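Local atomic coordinates of probable ss-1,3-N-acetylglucosaminyltransferase (PDB entry 6H1J), a protein that is probably a glycosyltransferase, combining a family 2 domain of GT-A type with a helical TarS-type linker domain. Residues T28-E33 with S61-E66; K306-V311 with A329-D334. All coordinates share one frame; numbering follows the deposited sequence.

The two contacts belong to different family regions of the chain and lie far apart, their nearest atoms about 30 Å from each other. Contact 1 is a surface contact in the GT-A family region, where it joins the loops that follow the neighbouring parallel strands 22-28 and 52-58. Contact 2 is mostly buried and joins the C-terminal ends of helices 294-308 and 324-331 in the linker region. The chemistry follows the setting. Among the loops of 28-33 and 61-66, short polar side chains bond to backbone N-H groups and to each other, whereas between 306-311 and 329-334 one long arginine grips a single backbone carbonyl oxygen and an asparagine side chain, beside an apolar isoleucine.

Contact 1: T28-E33 with S61-E66; sequences TFNNGE and SNDNGE
The amide of Asn-30 overlaps the carboxylate of Asp-63, the two planes stacked only 12° apart while the side chains run past each other in opposite directions. Turned anti to its own carbonyl carbon (chi1 -69°), CG of Asn-30 points the amide at Asn-62, which both of its ends meet. OD1 of Asn-30 accepts from the backbone N of Asn-62 at 2.9 Å, on a lone pair in the carbonyl plane. ND2 of Asn-30 donates to OD1 of Asn-62 at 3.0 Å; this acceptor lies in the Asn-30 amide plane, although the two amides are steeply turned. Two bonds thus fix the rotation of the Asn-30 amide. Its backbone N donates almost straight (169°) to OG of Ser-61 at 2.9 Å, and that hydroxyl also bonds Asp-58. Farther along, OE2 of Glu-66 makes a weak 3.2 Å bond to the backbone N of Glu-33 and lies close to CA of Gly-32, while OD2 of Asp-63 is held by Thr-67 of helix 66-72. Such pairing of loops at the C-terminal ends of parallel strands suits the Rossmann-like GT-A fold. The central bonds join neutral groups, so direction probably matters more than charge, although the carboxylates of Asp-63 and Asp-58 would polarise the amide and hydroxyl.

Contact 2: K306-V311 with A329-D334; sequences KTINKV and AIRQND
Arg-331 carries most of this contact, and its side chain meets segment 306-311 at CB, CG, CD and the two terminal nitrogens, while NE bonds elsewhere in the structure. CB lies 3.5 Å from OD1 of Asn-309, and CG of Arg-331 touches that oxygen and, 4.0 Å away, CG2 of Ile-308. CD still borders OD1 of Asn-309. The chain is extended from CG to NE, which carries the guanidinium across Ile-308 at about a right angle; CG1 of Ile-308 lies over the centre of one guanidinium face, 4.1 Å above the plane. At the tip, NH1 and NH2 grip one atom end-on. NH1 donates to O of Val-311 at 3.1 Å, approaching nearly in line with the carbonyl bond, while NH2 reaches the same O of Val-311 at 3.2 Å from above the carbonyl plane. NH1 also bonds OD1 of Asn-309, on a lone pair, at a longer 3.3 Å. NH2 has a salt bridge to Asp-316 in addition.

Asn-309 answers with its other end: ND2 gives a nearly straight bond (175°) of 2.8 Å to O of Arg-331, in the planes of both groups. One amide therefore ties the backbone and the side-chain tip of the same arginine.

Beside this polar bridge, Ile-308 CG2 meets Ile-330 CG2, and Tyr-252 of helix 244-256 touches both Ile-308 and Val-311. The bonds join the ends of two helices, 324-331 closing in a Schellman motif at Asn-333 and 294-308 running into the type I turn from Ile-308 to Val-311. Held by Asp-316 and by the oxygens of Val-311 and Asn-309, the buried guanidinium probably keeps its positive charge.

Contact 1: T28-E33 with S61-E66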
loop_
_atom_site.group_PDB
_atom_site.type_symbol
_atom_site.label_atom_id
_atom_site.label_comp_id
_atom_site.label_asym_id
_atom_site.label_seq_id
_atom_site.Cartn_x
_atom_site.Cartn_y
_atom_site.Cartn_z
ATOM N N THR B 28 -42.984 18.648 7.785
ATOM C CA THR B 28 -42.525 19.906 8.422
ATOM C C THR B 28 -42.008 19.624 9.835
ATOM O O THR B 28 -42.436 18.667 10.487
ATOM C CB THR B 28 -43.635 20.970 8.460
ATOM O OG1 THR B 28 -44.740 20.451 9.200
ATOM C CG2 THR B 28 -44.094 21.379 7.079
ATOM N N PHE B 29 -41.122 20.508 10.296
ATOM C CA PHE B 29 -40.665 20.541 11.678
ATOM C C PHE B 29 -39.929 21.859 11.908
ATOM O O PHE B 29 -38.888 22.093 11.293
ATOM C CB PHE B 29 -39.748 19.362 12.009
ATOM C CG PHE B 29 -39.157 19.413 13.394
ATOM C CD1 PHE B 29 -39.853 18.901 14.478
ATOM C CD2 PHE B 29 -37.916 19.991 13.619
ATOM C CE1 PHE B 29 -39.313 18.952 15.756
ATOM C CE2 PHE B 29 -37.379 20.044 14.897
ATOM C CZ PHE B 29 -38.078 19.524 15.964
ATOM N N ASN B 30 -40.518 22.712 12.760
ATOM C CA ASN B 30 -39.932 23.958 13.269
ATOM C C ASN B 30 -39.428 24.828 12.119
ATOM O O ASN B 30 -38.390 25.470 12.244
ATOM C CB ASN B 30 -38.808 23.704 14.278
ATOM C CG ASN B 30 -39.303 23.132 15.589
ATOM O OD1 ASN B 30 -40.484 22.825 15.737
ATOM N ND2 ASN B 30 -38.402 22.979 16.548
ATOM N N ASN B 31 -40.197 24.875 11.026
ATOM C CA ASN B 31 -39.838 25.649 9.845
ATOM C C ASN B 31 -40.189 27.126 10.035
ATOM O O ASN B 31 -39.527 27.994 9.472
ATOM C CB ASN B 31 -40.546 25.121 8.595
ATOM C CG ASN B 31 -40.255 23.657 8.347
ATOM O OD1 ASN B 31 -40.859 22.772 8.959
ATOM N ND2 ASN B 31 -39.305 23.404 7.464
ATOM N N GLY B 32 -41.280 27.385 10.765
ATOM C CA GLY B 32 -41.753 28.734 11.052
ATOM C C GLY B 32 -42.186 29.479 9.802
ATOM O O GLY B 32 -42.689 28.876 8.850
ATOM N N GLU B 33 -41.951 30.795 9.813
ATOM C CA GLU B 33 -42.449 31.767 8.817
ATOM C C GLU B 33 -41.971 31.421 7.396
ATOM O O GLU B 33 -42.671 31.717 6.436
ATOM C CB GLU B 33 -42.028 33.184 9.235
ATOM C CG GLU B 33 -41.836 34.167 8.089
ATOM C CD GLU B 33 -40.545 34.006 7.297
ATOM O OE1 GLU B 33 -40.566 34.272 6.072
ATOM O OE2 GLU B 33 -39.517 33.625 7.907
ATOM N N SER B 61 -43.918 19.677 15.747
ATOM C CA SER B 61 -43.121 20.893 15.959
ATOM C C SER B 61 -43.308 21.376 17.404
ATOM O O SER B 61 -44.332 21.110 18.033
ATOM C CB SER B 61 -43.503 21.990 14.990
ATOM O OG SER B 61 -43.118 21.669 13.672
ATOM N N ASN B 62 -42.311 22.088 17.921
ATOM C CA ASN B 62 -42.345 22.542 19.302
ATOM C C ASN B 62 -41.769 23.956 19.384
ATOM O O ASN B 62 -41.155 24.294 20.373
ATOM C CB ASN B 62 -41.602 21.561 20.212
ATOM C CG ASN B 62 -40.188 21.290 19.741
ATOM O OD1 ASN B 62 -39.541 22.148 19.142
ATOM N ND2 ASN B 62 -39.709 20.083 19.980
ATOM N N ASP B 63 -41.996 24.761 18.341
ATOM C CA ASP B 63 -41.492 26.128 18.212
ATOM C C ASP B 63 -42.581 27.120 18.683
ATOM O O ASP B 63 -42.744 28.210 18.114
ATOM C CB ASP B 63 -40.992 26.402 16.785
ATOM C CG ASP B 63 -42.047 26.302 15.690
ATOM O OD1 ASP B 63 -43.119 25.716 15.963
ATOM O OD2 ASP B 63 -41.787 26.802 14.563
ATOM N N ASN B 64 -43.337 26.702 19.709
ATOM C CA ASN B 64 -44.321 27.507 20.426
ATOM C C ASN B 64 -45.465 27.890 19.478
ATOM O O ASN B 64 -45.885 29.038 19.431
ATOM C CB ASN B 64 -43.656 28.699 21.121
ATOM C CG ASN B 64 -42.695 28.255 22.208
ATOM O OD1 ASN B 64 -43.055 28.209 23.385
ATOM N ND2 ASN B 64 -41.485 27.884 21.822
ATOM N N GLY B 65 -45.937 26.895 18.721
ATOM C CA GLY B 65 -47.093 27.019 17.838
ATOM C C GLY B 65 -46.806 27.695 16.507
ATOM O O GLY B 65 -47.715 27.797 15.693
ATOM N N GLU B 66 -45.569 28.133 16.247
ATOM C CA GLU B 66 -45.307 28.982 15.073
ATOM C C GLU B 66 -45.466 28.209 13.742
ATOM O O GLU B 66 -46.015 28.748 12.774
ATOM C CB GLU B 66 -43.932 29.640 15.139
ATOM C CG GLU B 66 -43.698 30.647 14.016
ATOM C CD GLU B 66 -42.323 31.301 13.997
ATOM O OE1 GLU B 66 -41.885 31.791 15.069
ATOM O OE2 GLU B 66 -41.679 31.314 12.913
#

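Contact 2: K306-V311 with A329-D334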
loop_
_atom_site.group_PDB
_atom_site.type_symbol
_atom_site.label_atom_id
_atom_site.label_comp_id
_atom_site.label_asym_id
_atom_site.label_seq_id
_atom_site.Cartn_x
_atom_site.Cartn_y
_atom_site.Cartn_z
ATOM N N LYS B 306 -18.458 -6.323 4.802
ATOM C CA LYS B 306 -19.381 -7.409 4.890
ATOM C C LYS B 306 -20.597 -7.122 3.999
ATOM O O LYS B 306 -21.188 -8.062 3.457
ATOM C CB LYS B 306 -19.722 -7.733 6.343
ATOM C CG LYS B 306 -20.651 -6.783 7.050
ATOM C CD LYS B 306 -20.883 -7.187 8.497
ATOM C CE LYS B 306 -19.690 -6.922 9.397
ATOM N NZ LYS B 306 -19.533 -7.989 10.419
ATOM N N THR B 307 -20.883 -5.834 3.757
ATOM C CA THR B 307 -21.944 -5.450 2.843
ATOM C C THR B 307 -21.532 -5.777 1.401
ATOM O O THR B 307 -22.279 -6.388 0.654
ATOM C CB THR B 307 -22.321 -3.975 3.025
ATOM O OG1 THR B 307 -22.789 -3.865 4.375
ATOM C CG2 THR B 307 -23.328 -3.506 2.000
ATOM N N ILE B 308 -20.357 -5.323 0.992
ATOM C CA ILE B 308 -19.924 -5.556 -0.375
ATOM C C ILE B 308 -19.664 -7.050 -0.600
ATOM O O ILE B 308 -19.837 -7.525 -1.734
ATOM C CB ILE B 308 -18.684 -4.722 -0.736
ATOM C CG1 ILE B 308 -18.523 -4.564 -2.246
ATOM C CG2 ILE B 308 -17.453 -5.341 -0.137
ATOM C CD1 ILE B 308 -19.744 -4.002 -2.922
ATOM N N ASN B 309 -19.272 -7.809 0.431
ATOM C CA ASN B 309 -18.988 -9.243 0.197
ATOM C C ASN B 309 -20.278 -10.055 0.002
ATOM O O ASN B 309 -20.208 -11.225 -0.389
ATOM C CB ASN B 309 -18.068 -9.857 1.241
ATOM C CG ASN B 309 -16.627 -9.462 0.960
ATOM O OD1 ASN B 309 -16.227 -9.246 -0.197
ATOM N ND2 ASN B 309 -15.860 -9.287 2.007
ATOM N N LYS B 310 -21.437 -9.425 0.148
ATOM C CA LYS B 310 -22.711 -10.076 -0.255
ATOM C C LYS B 310 -23.066 -9.788 -1.722
ATOM O O LYS B 310 -24.055 -10.339 -2.241
ATOM C CB LYS B 310 -23.806 -9.607 0.697
ATOM C CG LYS B 310 -23.668 -10.214 2.083
ATOM C CD LYS B 310 -24.752 -9.770 3.009
ATOM C CE LYS B 310 -24.388 -8.617 3.911
ATOM N NZ LYS B 310 -25.401 -8.468 4.982
ATOM N N VAL B 311 -22.298 -8.910 -2.367
ATOM C CA VAL B 311 -22.460 -8.559 -3.751
ATOM C C VAL B 311 -21.519 -9.460 -4.560
ATOM O O VAL B 311 -20.319 -9.516 -4.274
ATOM C CB VAL B 311 -22.153 -7.077 -4.005
ATOM C CG1 VAL B 311 -22.369 -6.691 -5.465
ATOM C CG2 VAL B 311 -22.970 -6.190 -3.071
ATOM N N ALA B 329 -9.384 -4.025 -1.584
ATOM C CA ALA B 329 -8.991 -3.809 -0.204
ATOM C C ALA B 329 -10.198 -3.830 0.739
ATOM O O ALA B 329 -10.136 -4.445 1.818
ATOM C CB ALA B 329 -8.206 -2.525 -0.109
ATOM N N ILE B 330 -11.331 -3.251 0.298
ATOM C CA ILE B 330 -12.537 -3.303 1.077
ATOM C C ILE B 330 -13.048 -4.746 1.186
ATOM O O ILE B 330 -13.441 -5.207 2.303
ATOM C CB ILE B 330 -13.586 -2.305 0.534
ATOM C CG1 ILE B 330 -13.133 -0.852 0.750
ATOM C CG2 ILE B 330 -14.928 -2.553 1.199
ATOM C CD1 ILE B 330 -13.761 0.158 -0.183
ATOM N N ARG B 331 -13.088 -5.471 0.063
ATOM C CA ARG B 331 -13.504 -6.877 0.060
ATOM C C ARG B 331 -12.643 -7.713 1.015
ATOM O O ARG B 331 -13.180 -8.540 1.757
ATOM C CB ARG B 331 -13.443 -7.486 -1.337
ATOM C CG ARG B 331 -14.579 -7.067 -2.252
ATOM C CD ARG B 331 -14.803 -8.075 -3.378
ATOM N NE ARG B 331 -15.866 -7.613 -4.277
ATOM C CZ ARG B 331 -17.133 -7.932 -4.152
ATOM N NH1 ARG B 331 -17.517 -8.684 -3.131
ATOM N NH2 ARG B 331 -17.990 -7.534 -5.086
ATOM N N GLN B 332 -11.331 -7.456 1.019
ATOM C CA GLN B 332 -10.399 -8.147 1.910
ATOM C C GLN B 332 -10.460 -7.645 3.361
ATOM O O GLN B 332 -9.771 -8.227 4.228
ATOM C CB GLN B 332 -8.959 -7.973 1.406
ATOM C CG GLN B 332 -8.704 -8.597 0.037
ATOM C CD GLN B 332 -8.896 -10.089 0.009
ATOM O OE1 GLN B 332 -8.792 -10.767 1.017
ATOM N NE2 GLN B 332 -9.160 -10.623 -1.168
ATOM N N ASN B 333 -11.126 -6.515 3.624
ATOM C CA ASN B 333 -11.304 -6.044 4.998
ATOM C C ASN B 333 -9.933 -5.645 5.580
ATOM O O ASN B 333 -9.624 -5.987 6.720
ATOM C CB ASN B 333 -11.947 -7.121 5.883
ATOM C CG ASN B 333 -12.489 -6.566 7.178
ATOM O OD1 ASN B 333 -12.881 -5.407 7.236
ATOM N ND2 ASN B 333 -12.555 -7.389 8.213
ATOM N N ASP B 334 -9.143 -4.907 4.788
ATOM C CA ASP B 334 -7.752 -4.646 5.083
ATOM C C ASP B 334 -7.557 -3.138 5.137
ATOM O O ASP B 334 -7.442 -2.503 4.087
ATOM C CB ASP B 334 -6.860 -5.252 3.996
ATOM C CG ASP B 334 -5.367 -5.241 4.281
ATOM O OD1 ASP B 334 -4.850 -4.243 4.839
ATOM O OD2 ASP B 334 -4.719 -6.244 3.889
#